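Microcin B17-processing protein McbD (Escherichia coli, PDB 6GRI) is needed to process the inactive microcin B17 precursor peptide into the active antibiotic, and belongs to the YcaO cyclodehydratase family. Local coordinates at residues G150-G155 / W353-V358. The protein carries 1 engineered substitution. Numbering follows the deposited sequence.
Sequences GCSFHG and WYTKIV
In Phe153 CG stands anti to the backbone N (chi1 166°), whereas in Tyr354, its partner across the strands, CG lies beside the N and anti to the carbonyl carbon (chi1 -50°); these two choices lay the rings side by side on one face of the sheet. CD1 of Phe153 comes 3.4 Å from CE2 of Tyr354, with the ring planes inclined at 51°, an oblique pairing of two aromatics at a non-hydrogen-bonded position. Further along the same face, the extended chain of Lys356 passes Cys151, whose SG lies 3.8 Å from Lys356 CG, while the bend at the last torsion turns NZ to the carbonyl O of Cys149. The opposite face carries Ser152 and Thr355, a hydrogen-bonded pair, and the Trp353 indole, which presents its edge to Gly155 O, 3.4 Å from CD1.

The backbones pair in antiparallel fashion, with two of the bonds weak. Thr355 N reaches Ser152 O at 3.0 Å, and His154 N bonds to Trp353 O at 2.9 Å; the return bond from Ser152 N to Thr355 O is weak and bent, and that from Ile357 N to Gly150 O is weak and long.

Strand 350-358 continues the sheet on its other side by pairing with strand 339-347, where Glu345 receives a hydrogen bond from Tyr354 OH. Helix 157-180 packs against the face bearing Ser152 and Thr355; its Ala160 O is hydrogen-bonded to Ser152 OG, and its Ser164 OG to Thr355 OG1. Helix 47-66 covers the other face, where His63 stacks on Tyr354 and Phe59 meets Phe153, leaving the strand pair between two helices of the YcaO fold.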
ATOM      1  N   GLY D 150       6.064  47.771  -7.111  1.00 64.56           N
ATOM      2  CA  GLY D 150       5.385  47.922  -5.832  1.00 64.14           C
ATOM      3  C   GLY D 150       4.216  47.006  -5.512  1.00 64.60           C
ATOM      4  O   GLY D 150       3.647  47.153  -4.437  1.00 65.95           O
ATOM      5  N   CYS D 151       3.853  46.072  -6.403  1.00 65.32           N
ATOM      6  CA  CYS D 151       2.716  45.148  -6.170  1.00 63.94           C
ATOM      7  C   CYS D 151       3.085  44.033  -5.193  1.00 63.89           C
ATOM      8  O   CYS D 151       4.248  43.616  -5.129  1.00 67.17           O
ATOM      9  CB  CYS D 151       2.230  44.505  -7.478  1.00 64.42           C
ATOM     10  SG  CYS D 151       1.500  45.656  -8.666  1.00 75.10           S
ATOM     11  N   SER D 152       2.091  43.529  -4.462  1.00 61.80           N
ATOM     12  CA  SER D 152       2.312  42.462  -3.479  1.00 58.92           C
ATOM     13  C   SER D 152       1.015  41.802  -3.059  1.00 60.83           C
ATOM     14  O   SER D 152      -0.001  42.487  -2.943  1.00 60.67           O
ATOM     15  CB  SER D 152       3.011  43.023  -2.237  1.00 59.08           C
ATOM     16  OG  SER D 152       2.988  42.110  -1.150  1.00 58.00           O
ATOM     17  N   PHE D 153       1.069  40.478  -2.827  1.00 62.90           N
ATOM     18  CA  PHE D 153      -0.068  39.693  -2.289  1.00 59.92           C
ATOM     19  C   PHE D 153       0.298  39.016  -0.972  1.00 55.95           C
ATOM     20  O   PHE D 153       1.322  38.369  -0.889  1.00 59.48           O
ATOM     21  CB  PHE D 153      -0.513  38.614  -3.286  1.00 61.49           C
ATOM     22  CG  PHE D 153      -1.414  37.577  -2.680  1.00 59.46           C
ATOM     23  CD1 PHE D 153      -2.780  37.779  -2.628  1.00 60.35           C
ATOM     24  CD2 PHE D 153      -0.892  36.422  -2.112  1.00 57.56           C
ATOM     25  CE1 PHE D 153      -3.615  36.838  -2.039  1.00 62.99           C
ATOM     26  CE2 PHE D 153      -1.722  35.478  -1.522  1.00 58.19           C
ATOM     27  CZ  PHE D 153      -3.085  35.679  -1.488  1.00 59.05           C
ATOM     28  N   HIS D 154      -0.556  39.113   0.037  1.00 57.96           N
ATOM     29  CA  HIS D 154      -0.300  38.432   1.313  1.00 65.02           C
ATOM     30  C   HIS D 154      -1.590  38.224   2.134  1.00 66.08           C
ATOM     31  O   HIS D 154      -2.601  38.895   1.903  1.00 71.49           O
ATOM     32  CB  HIS D 154       0.768  39.189   2.133  1.00 70.21           C
ATOM     33  CG  HIS D 154       1.798  38.295   2.762  1.00 81.10           C
ATOM     34  ND1 HIS D 154       1.620  37.697   3.995  1.00 83.65           N
ATOM     35  CD2 HIS D 154       3.018  37.895   2.324  1.00 84.15           C
ATOM     36  CE1 HIS D 154       2.684  36.970   4.288  1.00 86.64           C
ATOM     37  NE2 HIS D 154       3.546  37.072   3.290  1.00 86.00           N
ATOM     38  N   GLY D 155      -1.541  37.266   3.065  1.00 60.64           N
ATOM     39  CA  GLY D 155      -2.650  36.959   3.955  1.00 56.50           C
ATOM     40  C   GLY D 155      -2.867  38.002   5.028  1.00 57.50           C
ATOM     41  O   GLY D 155      -3.961  38.103   5.566  1.00 66.15           O
ATOM     42  N   TRP D 353      -4.936  39.749   0.817  1.00 62.84           N
ATOM     43  CA  TRP D 353      -4.770  41.166   0.566  1.00 57.77           C
ATOM     44  C   TRP D 353      -3.855  41.413  -0.601  1.00 56.21           C
ATOM     45  O   TRP D 353      -2.829  40.752  -0.720  1.00 56.15           O
ATOM     46  CB  TRP D 353      -4.169  41.816   1.801  1.00 57.84           C
ATOM     47  CG  TRP D 353      -5.053  41.774   2.975  1.00 58.62           C
ATOM     48  CD1 TRP D 353      -5.119  40.793   3.922  1.00 59.95           C
ATOM     49  CD2 TRP D 353      -6.006  42.765   3.352  1.00 59.23           C
ATOM     50  NE1 TRP D 353      -6.064  41.114   4.875  1.00 60.73           N
ATOM     51  CE2 TRP D 353      -6.622  42.323   4.545  1.00 60.86           C
ATOM     52  CE3 TRP D 353      -6.400  43.990   2.803  1.00 58.31           C
ATOM     53  CZ2 TRP D 353      -7.614  43.064   5.186  1.00 59.93           C
ATOM     54  CZ3 TRP D 353      -7.391  44.721   3.442  1.00 57.59           C
ATOM     55  CH2 TRP D 353      -7.980  44.257   4.621  1.00 58.30           C
ATOM     56  N   TYR D 354      -4.236  42.378  -1.440  1.00 56.98           N
ATOM     57  CA  TYR D 354      -3.420  42.889  -2.545  1.00 56.82           C
ATOM     58  C   TYR D 354      -3.095  44.347  -2.236  1.00 58.51           C
ATOM     59  O   TYR D 354      -3.959  45.078  -1.734  1.00 57.49           O
ATOM     60  CB  TYR D 354      -4.180  42.787  -3.875  1.00 56.71           C
ATOM     61  CG  TYR D 354      -4.785  41.424  -4.123  1.00 58.36           C
ATOM     62  CD1 TYR D 354      -6.039  41.099  -3.616  1.00 60.06           C
ATOM     63  CD2 TYR D 354      -4.096  40.454  -4.847  1.00 58.84           C
ATOM     64  CE1 TYR D 354      -6.595  39.856  -3.831  1.00 64.68           C
ATOM     65  CE2 TYR D 354      -4.636  39.202  -5.064  1.00 60.23           C
ATOM     66  CZ  TYR D 354      -5.886  38.903  -4.557  1.00 66.61           C
ATOM     67  OH  TYR D 354      -6.438  37.660  -4.783  1.00 70.26           O
ATOM     68  N   THR D 355      -1.852  44.755  -2.511  1.00 58.36           N
ATOM     69  CA  THR D 355      -1.416  46.144  -2.333  1.00 60.33           C
ATOM     70  C   THR D 355      -0.410  46.602  -3.398  1.00 62.45           C
ATOM     71  O   THR D 355       0.409  45.803  -3.875  1.00 59.25           O
ATOM     72  CB  THR D 355      -0.745  46.371  -0.960  1.00 60.84           C
ATOM     73  OG1 THR D 355       0.394  45.509  -0.826  1.00 57.52           O
ATOM     74  CG2 THR D 355      -1.724  46.130   0.185  1.00 61.97           C
ATOM     75  N   LYS D 356      -0.475  47.894  -3.746  1.00 61.48           N
ATOM     76  CA  LYS D 356       0.526  48.532  -4.612  1.00 60.53           C
ATOM     77  C   LYS D 356       0.885  49.901  -4.077  1.00 59.50           C
ATOM     78  O   LYS D 356       0.014  50.757  -3.960  1.00 62.40           O
ATOM     79  CB  LYS D 356       0.023  48.667  -6.047  1.00 60.28           C
ATOM     80  CG  LYS D 356       1.108  49.084  -7.041  1.00 61.01           C
ATOM     81  CD  LYS D 356       0.494  49.631  -8.322  1.00 63.39           C
ATOM     82  CE  LYS D 356       1.538  50.136  -9.302  1.00 64.08           C
ATOM     83  NZ  LYS D 356       2.061  49.070 -10.195  1.00 64.13           N
ATOM     84  N   ILE D 357       2.161  50.106  -3.763  1.00 57.10           N
ATOM     85  CA  ILE D 357       2.640  51.416  -3.326  1.00 57.59           C
ATOM     86  C   ILE D 357       2.951  52.255  -4.556  1.00 56.53           C
ATOM     87  O   ILE D 357       3.661  51.806  -5.444  1.00 57.80           O
ATOM     88  CB  ILE D 357       3.833  51.297  -2.357  1.00 57.68           C
ATOM     89  CG1 ILE D 357       3.273  50.867  -0.996  1.00 58.69           C
ATOM     90  CG2 ILE D 357       4.599  52.619  -2.253  1.00 55.85           C
ATOM     91  CD1 ILE D 357       4.303  50.586   0.059  1.00 62.65           C
ATOM     92  N   VAL D 358       2.397  53.465  -4.595  1.00 55.53           N
ATOM     93  CA  VAL D 358       2.403  54.309  -5.783  1.00 55.86           C
ATOM     94  C   VAL D 358       2.743  55.721  -5.362  1.00 56.55           C
ATOM     95  O   VAL D 358       2.260  56.179  -4.339  1.00 59.57           O
ATOM     96  CB  VAL D 358       1.021  54.268  -6.468  1.00 58.06           C
ATOM     97  CG1 VAL D 358       0.868  55.371  -7.509  1.00 61.76           C
ATOM     98  CG2 VAL D 358       0.801  52.902  -7.116  1.00 58.93           C
TER